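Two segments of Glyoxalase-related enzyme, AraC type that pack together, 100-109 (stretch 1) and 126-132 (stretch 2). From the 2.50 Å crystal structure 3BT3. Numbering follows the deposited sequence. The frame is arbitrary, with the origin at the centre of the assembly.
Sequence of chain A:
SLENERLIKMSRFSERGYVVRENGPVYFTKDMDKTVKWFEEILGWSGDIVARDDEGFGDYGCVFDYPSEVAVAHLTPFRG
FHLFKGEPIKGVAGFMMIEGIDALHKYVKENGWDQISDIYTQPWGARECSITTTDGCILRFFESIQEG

Stretch 1 (100-109) GIDALHKYVK
Stretch 2 (126-132) ARECSIT

How do the two backbones lie against each other? Residues 101-109 form a helix, with phi near -60° and psi between -33° and -55°, held by i to i-4 hydrogen bonds from Leu104 N to Gly100 O (3.0 Å) through Lys109 N to His105 O (2.9 Å). Gly100 occupies the N-cap position at phi/psi 98/50, where a CB would jam against the preceding carbonyl oxygen. Residues 126-132 are an extended strand, with phi from -96° to -163° and psi from 128° to 169°. Helix and strand run in nearly the same direction, at a crossing angle of 20°, and their axes approach to 9.7 Å. The register sets Ile101 CA 7.5 Å from Glu128 CA and Val108 CA 9.0 Å from Ile131 CA.

Which residues does this arrangement bring together? Strand alternation turns the CA-to-CB bonds of Arg127, Cys129 and Ile131 toward the helix, while that of Glu128 points away. On the helix, Ile101, Leu104 and Val108 point toward the strand, a spacing of three and four residues that keeps them on one side. Together the stretches bury 350 Å², counting both surfaces.

What fills the apolar part of the contact? Ile101 (chi1 t, chi2 p) places CD1 3.8 Å from SG of Cys129, whose chi1 is p. Further along, Ile131 (chi1 m, chi2 t) extends its CD1 to 3.9 Å from Val108 CG2 and 4.4 Å from Leu104 CD2. Val108 has chi1 t, and Leu104 has chi1 t with chi2 p. One methyl of the strand thus meets two helix residues a turn apart. These are van der Waals contacts between buried side chains, which gain by being withdrawn from water.

How is the charged end of the contact closed? Asp102 (chi1 m, chi2 -74°) leaves the helix sideways, but its carboxylate comes nearer the strand and meets Arg127, whose chi1 to chi3 are m, t, m with chi4 at 154°. In the resulting salt bridge, Arg127 NH2 donates a hydrogen bond to Asp102 OD2 at 2.5 Å, with an N-H...O angle of 136°; a second, weak one runs from Arg127 NH1 to Asp102 OD1 at 3.5 Å and 138°. The carboxylate approaches the guanidinium edge near its plane, where the N-H groups point. Ile101 CG2 lies over one face of the same group, 3.4 Å from Arg127 NH2, so the guanidinium pairs with charge at its edge and packs against a methyl on its face.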

# COMPACT_ATOMS: atom_id res chain seq x y z
N GLY A 100 11.48 15.90 -5.50
CA GLY A 100 12.87 15.77 -5.89
C GLY A 100 13.02 14.56 -6.79
O GLY A 100 13.89 13.71 -6.57
N ILE A 101 12.17 14.48 -7.80
CA ILE A 101 12.18 13.36 -8.73
C ILE A 101 13.51 13.25 -9.48
O ILE A 101 13.96 12.15 -9.80
CB ILE A 101 11.01 13.46 -9.74
CG1 ILE A 101 10.94 12.19 -10.59
CG2 ILE A 101 11.18 14.66 -10.64
CD1 ILE A 101 10.69 10.95 -9.79
N ASP A 102 14.14 14.38 -9.76
CA ASP A 102 15.42 14.36 -10.47
C ASP A 102 16.49 13.81 -9.55
O ASP A 102 17.34 13.03 -9.96
CB ASP A 102 15.78 15.77 -10.93
CG ASP A 102 14.76 16.35 -11.89
OD1 ASP A 102 14.74 15.90 -13.06
OD2 ASP A 102 13.97 17.23 -11.47
N ALA A 103 16.46 14.23 -8.29
CA ALA A 103 17.42 13.75 -7.31
C ALA A 103 17.28 12.24 -7.17
O ALA A 103 18.28 11.52 -7.10
CB ALA A 103 17.20 14.44 -5.96
N LEU A 104 16.05 11.74 -7.13
CA LEU A 104 15.84 10.30 -7.00
C LEU A 104 16.50 9.52 -8.14
O LEU A 104 17.27 8.60 -7.91
CB LEU A 104 14.35 9.94 -6.97
CG LEU A 104 14.07 8.43 -7.11
CD1 LEU A 104 14.68 7.70 -5.94
CD2 LEU A 104 12.58 8.17 -7.15
N HIS A 105 16.18 9.91 -9.37
CA HIS A 105 16.72 9.24 -10.54
C HIS A 105 18.24 9.20 -10.54
O HIS A 105 18.86 8.18 -10.85
CB HIS A 105 16.21 9.94 -11.79
CG HIS A 105 16.50 9.20 -13.06
ND1 HIS A 105 17.75 9.15 -13.62
CD2 HIS A 105 15.69 8.47 -13.86
CE1 HIS A 105 17.71 8.42 -14.72
NE2 HIS A 105 16.47 7.99 -14.89
N LYS A 106 18.85 10.33 -10.17
CA LYS A 106 20.29 10.44 -10.12
C LYS A 106 20.86 9.56 -9.01
O LYS A 106 21.91 8.92 -9.18
CB LYS A 106 20.68 11.90 -9.89
CG LYS A 106 22.17 12.17 -9.80
CD LYS A 106 22.43 13.67 -9.91
CE LYS A 106 23.90 14.02 -9.71
NZ LYS A 106 24.34 13.84 -8.29
N TYR A 107 20.17 9.51 -7.87
CA TYR A 107 20.62 8.69 -6.75
C TYR A 107 20.64 7.21 -7.16
O TYR A 107 21.63 6.52 -6.95
CB TYR A 107 19.69 8.87 -5.56
CG TYR A 107 20.21 8.26 -4.28
CD1 TYR A 107 21.30 8.83 -3.62
CD2 TYR A 107 19.59 7.15 -3.71
CE1 TYR A 107 21.76 8.31 -2.42
CE2 TYR A 107 20.04 6.62 -2.50
CZ TYR A 107 21.12 7.20 -1.86
OH TYR A 107 21.55 6.71 -0.65
N VAL A 108 19.53 6.75 -7.72
CA VAL A 108 19.42 5.37 -8.17
C VAL A 108 20.52 5.07 -9.18
O VAL A 108 21.30 4.13 -9.01
CB VAL A 108 18.03 5.10 -8.82
CG1 VAL A 108 17.99 3.72 -9.44
CG2 VAL A 108 16.93 5.22 -7.76
N LYS A 109 20.59 5.87 -10.25
CA LYS A 109 21.62 5.67 -11.26
C LYS A 109 23.01 5.69 -10.64
O LYS A 109 23.85 4.85 -10.95
CB LYS A 109 21.52 6.74 -12.36
CG LYS A 109 20.63 6.36 -13.54
CD LYS A 109 21.13 5.08 -14.21
CE LYS A 109 20.94 5.09 -15.72
NZ LYS A 109 19.50 5.11 -16.14
N ALA A 126 1.85 15.48 -13.78
CA ALA A 126 3.00 15.11 -12.97
C ALA A 126 4.11 14.45 -13.76
O ALA A 126 3.90 13.86 -14.82
CB ALA A 126 2.56 14.19 -11.83
N ARG A 127 5.33 14.56 -13.24
CA ARG A 127 6.45 13.92 -13.89
C ARG A 127 6.62 12.60 -13.15
O ARG A 127 6.46 12.53 -11.93
CB ARG A 127 7.71 14.78 -13.79
CG ARG A 127 7.66 16.03 -14.66
CD ARG A 127 9.05 16.46 -15.08
NE ARG A 127 9.84 16.88 -13.94
CZ ARG A 127 11.17 16.84 -13.89
NH1 ARG A 127 11.88 16.41 -14.93
NH2 ARG A 127 11.79 17.24 -12.78
N GLU A 128 6.91 11.53 -13.89
CA GLU A 128 7.07 10.25 -13.24
C GLU A 128 8.14 9.38 -13.89
O GLU A 128 8.66 9.69 -14.95
CB GLU A 128 5.72 9.52 -13.22
CG GLU A 128 5.61 8.31 -14.14
CD GLU A 128 4.44 7.41 -13.76
OE1 GLU A 128 3.30 7.91 -13.65
OE2 GLU A 128 4.66 6.19 -13.56
N CYS A 129 8.47 8.31 -13.18
CA CYS A 129 9.42 7.32 -13.65
C CYS A 129 9.16 6.11 -12.78
O CYS A 129 8.75 6.24 -11.63
CB CYS A 129 10.87 7.80 -13.49
SG CYS A 129 11.50 7.83 -11.80
N SER A 130 9.37 4.92 -13.34
CA SER A 130 9.15 3.72 -12.57
C SER A 130 10.47 2.96 -12.41
O SER A 130 11.36 3.04 -13.25
CB SER A 130 8.07 2.85 -13.22
OG SER A 130 8.35 2.60 -14.58
N ILE A 131 10.58 2.24 -11.30
CA ILE A 131 11.79 1.48 -11.00
C ILE A 131 11.40 0.03 -10.83
O ILE A 131 10.35 -0.27 -10.29
CB ILE A 131 12.43 1.97 -9.69
CG1 ILE A 131 12.66 3.48 -9.78
CG2 ILE A 131 13.74 1.24 -9.41
CD1 ILE A 131 13.29 4.09 -8.54
N THR A 132 12.25 -0.87 -11.31
CA THR A 132 12.02 -2.29 -11.17
C THR A 132 12.89 -2.70 -9.99
O THR A 132 14.08 -2.39 -9.96
CB THR A 132 12.48 -3.05 -12.41
OG1 THR A 132 11.77 -2.57 -13.56
CG2 THR A 132 12.22 -4.54 -12.24